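Local coordinates for AtxE2 (Asticcacaulis excentricus, PDB 5TXE), which hydrolyses the isopeptide bond of the lasso peptides astexin-2 and astexin-3, turning the threaded knots into linear peptides, at residues G522-A527 against D655-W660. The protein carries 1 engineered substitution. Residues are numbered along the deposited sequence; the frame is centred on the assembly and turned at random.
Sequences GLTGLA and DWFRFW. Engineered in segment 522-527: Ala-527 (natural residue Ser).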
loop_
_atom_site.group_PDB
_atom_site.type_symbol
_atom_site.label_atom_id
_atom_site.label_comp_id
_atom_site.label_asym_id
_atom_site.label_seq_id
_atom_site.Cartn_x
_atom_site.Cartn_y
_atom_site.Cartn_z
ATOM N N GLY A 522 7.583 -2.258 -22.324
ATOM C CA GLY A 522 6.739 -1.244 -21.749
ATOM C C GLY A 522 7.019 -1.093 -20.281
ATOM O O GLY A 522 7.337 -2.068 -19.602
ATOM N N LEU A 523 6.851 0.129 -19.780
ATOM C CA LEU A 523 7.073 0.401 -18.398
ATOM C C LEU A 523 5.878 1.152 -17.790
ATOM O O LEU A 523 5.408 2.087 -18.403
ATOM C CB LEU A 523 8.330 1.235 -18.250
ATOM C CG LEU A 523 8.739 1.650 -16.878
ATOM C CD1 LEU A 523 9.139 0.450 -16.022
ATOM C CD2 LEU A 523 9.911 2.614 -16.969
ATOM N N THR A 524 5.447 0.737 -16.582
ATOM C CA THR A 524 4.368 1.370 -15.874
ATOM C C THR A 524 4.894 1.845 -14.521
ATOM O O THR A 524 5.853 1.319 -14.017
ATOM C CB THR A 524 3.168 0.463 -15.602
ATOM O OG1 THR A 524 3.519 -0.580 -14.700
ATOM C CG2 THR A 524 2.666 -0.151 -16.847
ATOM N N GLY A 525 4.261 2.851 -13.950
ATOM C CA GLY A 525 4.570 3.257 -12.591
ATOM C C GLY A 525 3.523 4.151 -11.936
ATOM O O GLY A 525 2.827 4.911 -12.610
ATOM N N LEU A 526 3.391 3.990 -10.630
ATOM C CA LEU A 526 2.606 4.832 -9.765
ATOM C C LEU A 526 3.449 5.116 -8.526
ATOM O O LEU A 526 4.197 4.269 -8.047
ATOM C CB LEU A 526 1.313 4.124 -9.389
ATOM C CG LEU A 526 0.427 4.859 -8.388
ATOM C CD1 LEU A 526 -1.033 4.522 -8.682
ATOM C CD2 LEU A 526 0.730 4.470 -6.947
ATOM N N ALA A 527 3.342 6.335 -8.014
ATOM C CA ALA A 527 4.073 6.774 -6.824
ATOM C C ALA A 527 5.590 6.710 -7.088
ATOM O O ALA A 527 6.053 7.285 -8.060
ATOM C CB ALA A 527 3.639 5.959 -5.610
ATOM N N ASP A 655 -4.988 -1.723 -23.650
ATOM C CA ASP A 655 -5.136 -1.317 -25.025
ATOM C C ASP A 655 -3.875 -0.577 -25.481
ATOM O O ASP A 655 -3.434 -0.694 -26.625
ATOM C CB ASP A 655 -6.309 -0.358 -25.218
ATOM C CG ASP A 655 -7.687 -0.994 -25.024
ATOM O OD1 ASP A 655 -7.793 -2.230 -24.909
ATOM O OD2 ASP A 655 -8.686 -0.239 -24.953
ATOM N N TRP A 656 -3.342 0.244 -24.601
ATOM C CA TRP A 656 -2.215 1.071 -24.966
ATOM C C TRP A 656 -1.025 0.188 -25.324
ATOM O O TRP A 656 -0.388 0.411 -26.355
ATOM C CB TRP A 656 -1.856 1.986 -23.827
ATOM C CG TRP A 656 -0.720 2.884 -23.985
ATOM C CD1 TRP A 656 0.503 2.725 -23.426
ATOM C CD2 TRP A 656 -0.711 4.159 -24.582
ATOM N NE1 TRP A 656 1.300 3.797 -23.677
ATOM C CE2 TRP A 656 0.585 4.702 -24.401
ATOM C CE3 TRP A 656 -1.645 4.894 -25.297
ATOM C CZ2 TRP A 656 0.961 5.917 -24.916
ATOM C CZ3 TRP A 656 -1.267 6.156 -25.779
ATOM C CH2 TRP A 656 -0.011 6.672 -25.548
ATOM N N PHE A 657 -0.688 -0.740 -24.437
ATOM C CA PHE A 657 0.425 -1.646 -24.722
ATOM C C PHE A 657 0.179 -2.586 -25.921
ATOM O O PHE A 657 1.085 -2.816 -26.718
ATOM C CB PHE A 657 0.826 -2.401 -23.493
ATOM C CG PHE A 657 1.581 -1.569 -22.479
ATOM C CD1 PHE A 657 2.652 -0.833 -22.851
ATOM C CD2 PHE A 657 1.139 -1.470 -21.197
ATOM C CE1 PHE A 657 3.306 -0.029 -21.942
ATOM C CE2 PHE A 657 1.796 -0.696 -20.262
ATOM C CZ PHE A 657 2.900 -0.003 -20.628
ATOM N N ARG A 658 -1.043 -3.051 -26.119
ATOM C CA ARG A 658 -1.350 -3.812 -27.333
ATOM C C ARG A 658 -1.138 -2.988 -28.588
ATOM O O ARG A 658 -0.635 -3.499 -29.599
ATOM C CB ARG A 658 -2.771 -4.335 -27.346
ATOM C CG ARG A 658 -2.992 -5.441 -26.354
ATOM C CD ARG A 658 -4.420 -6.017 -26.428
ATOM N NE ARG A 658 -4.556 -6.852 -27.605
ATOM C CZ ARG A 658 -5.525 -6.795 -28.514
ATOM N NH1 ARG A 658 -6.575 -5.986 -28.397
ATOM N NH2 ARG A 658 -5.451 -7.619 -29.543
ATOM N N PHE A 659 -1.493 -1.704 -28.528
ATOM C CA PHE A 659 -1.356 -0.831 -29.666
ATOM C C PHE A 659 0.122 -0.598 -29.993
ATOM O O PHE A 659 0.521 -0.778 -31.135
ATOM C CB PHE A 659 -2.122 0.510 -29.458
ATOM C CG PHE A 659 -1.998 1.506 -30.606
ATOM C CD1 PHE A 659 -2.824 1.445 -31.678
ATOM C CD2 PHE A 659 -1.026 2.472 -30.585
ATOM C CE1 PHE A 659 -2.676 2.331 -32.740
ATOM C CE2 PHE A 659 -0.896 3.378 -31.604
ATOM C CZ PHE A 659 -1.720 3.312 -32.679
ATOM N N TRP A 660 0.923 -0.181 -29.020
ATOM C CA TRP A 660 2.261 0.211 -29.305
ATOM C C TRP A 660 3.213 -0.927 -29.351
ATOM O O TRP A 660 4.198 -0.830 -30.080
ATOM C CB TRP A 660 2.784 1.167 -28.285
ATOM C CG TRP A 660 2.040 2.469 -28.267
ATOM C CD1 TRP A 660 1.119 2.876 -27.350
ATOM C CD2 TRP A 660 2.214 3.543 -29.182
ATOM N NE1 TRP A 660 0.717 4.166 -27.633
ATOM C CE2 TRP A 660 1.372 4.586 -28.766
ATOM C CE3 TRP A 660 3.000 3.714 -30.329
ATOM C CZ2 TRP A 660 1.289 5.776 -29.441
ATOM C CZ3 TRP A 660 2.917 4.897 -31.011
ATOM C CH2 TRP A 660 2.051 5.921 -30.563
#
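Helix 655-660 lies against strand 522-525 in nearly antiparallel sense, the two axes at 160° and 10.3 Å apart at their closest, with Gly-522 and Phe-657 facing each other at a CA-CA distance of 7.0 Å. This is a helix-on-sheet layer of the alpha/beta-hydrolase fold of prolyl oligopeptidases: the strand is an inner one of the mixed sheet, hydrogen-bonded to strands 431-436 and 545-548, and residues 655-660 lie in helix 643-662, the last but one helix modelled. Beyond the strand the chain turns at Ala-527, engineered in place of the nucleophilic serine, which sits at the N-cap of the next helix and packs on the backbone of the bound peptide.

Phe-657 alone carries the helix side of the contact. Its CG stands anti to the carbonyl carbon (chi1 -74°), which sends the ring toward the sheet, where Val-434, Ala-545 and Val-547 of the flanking strands also touch it. Phe-657 CE1 lies 3.6 Å from Gly-522 CA, where a beta carbon would collide with the ring. Leu-523 O comes to the ring edge in its plane, 4.0 Å from Phe-657 CZ. Replacing Phe-657 by alanine is likely to open a gap between helix and strand and to remove the aromatic cover from Gly-522 and the Thr-524 methyl.

Thr-524 divides its branches: OG1 is hydrogen-bonded to Ile-435 O on the neighbouring strand, whereas CG2, beside the backbone N, meets the ring near its plane, 3.6 Å from Phe-657 CE2.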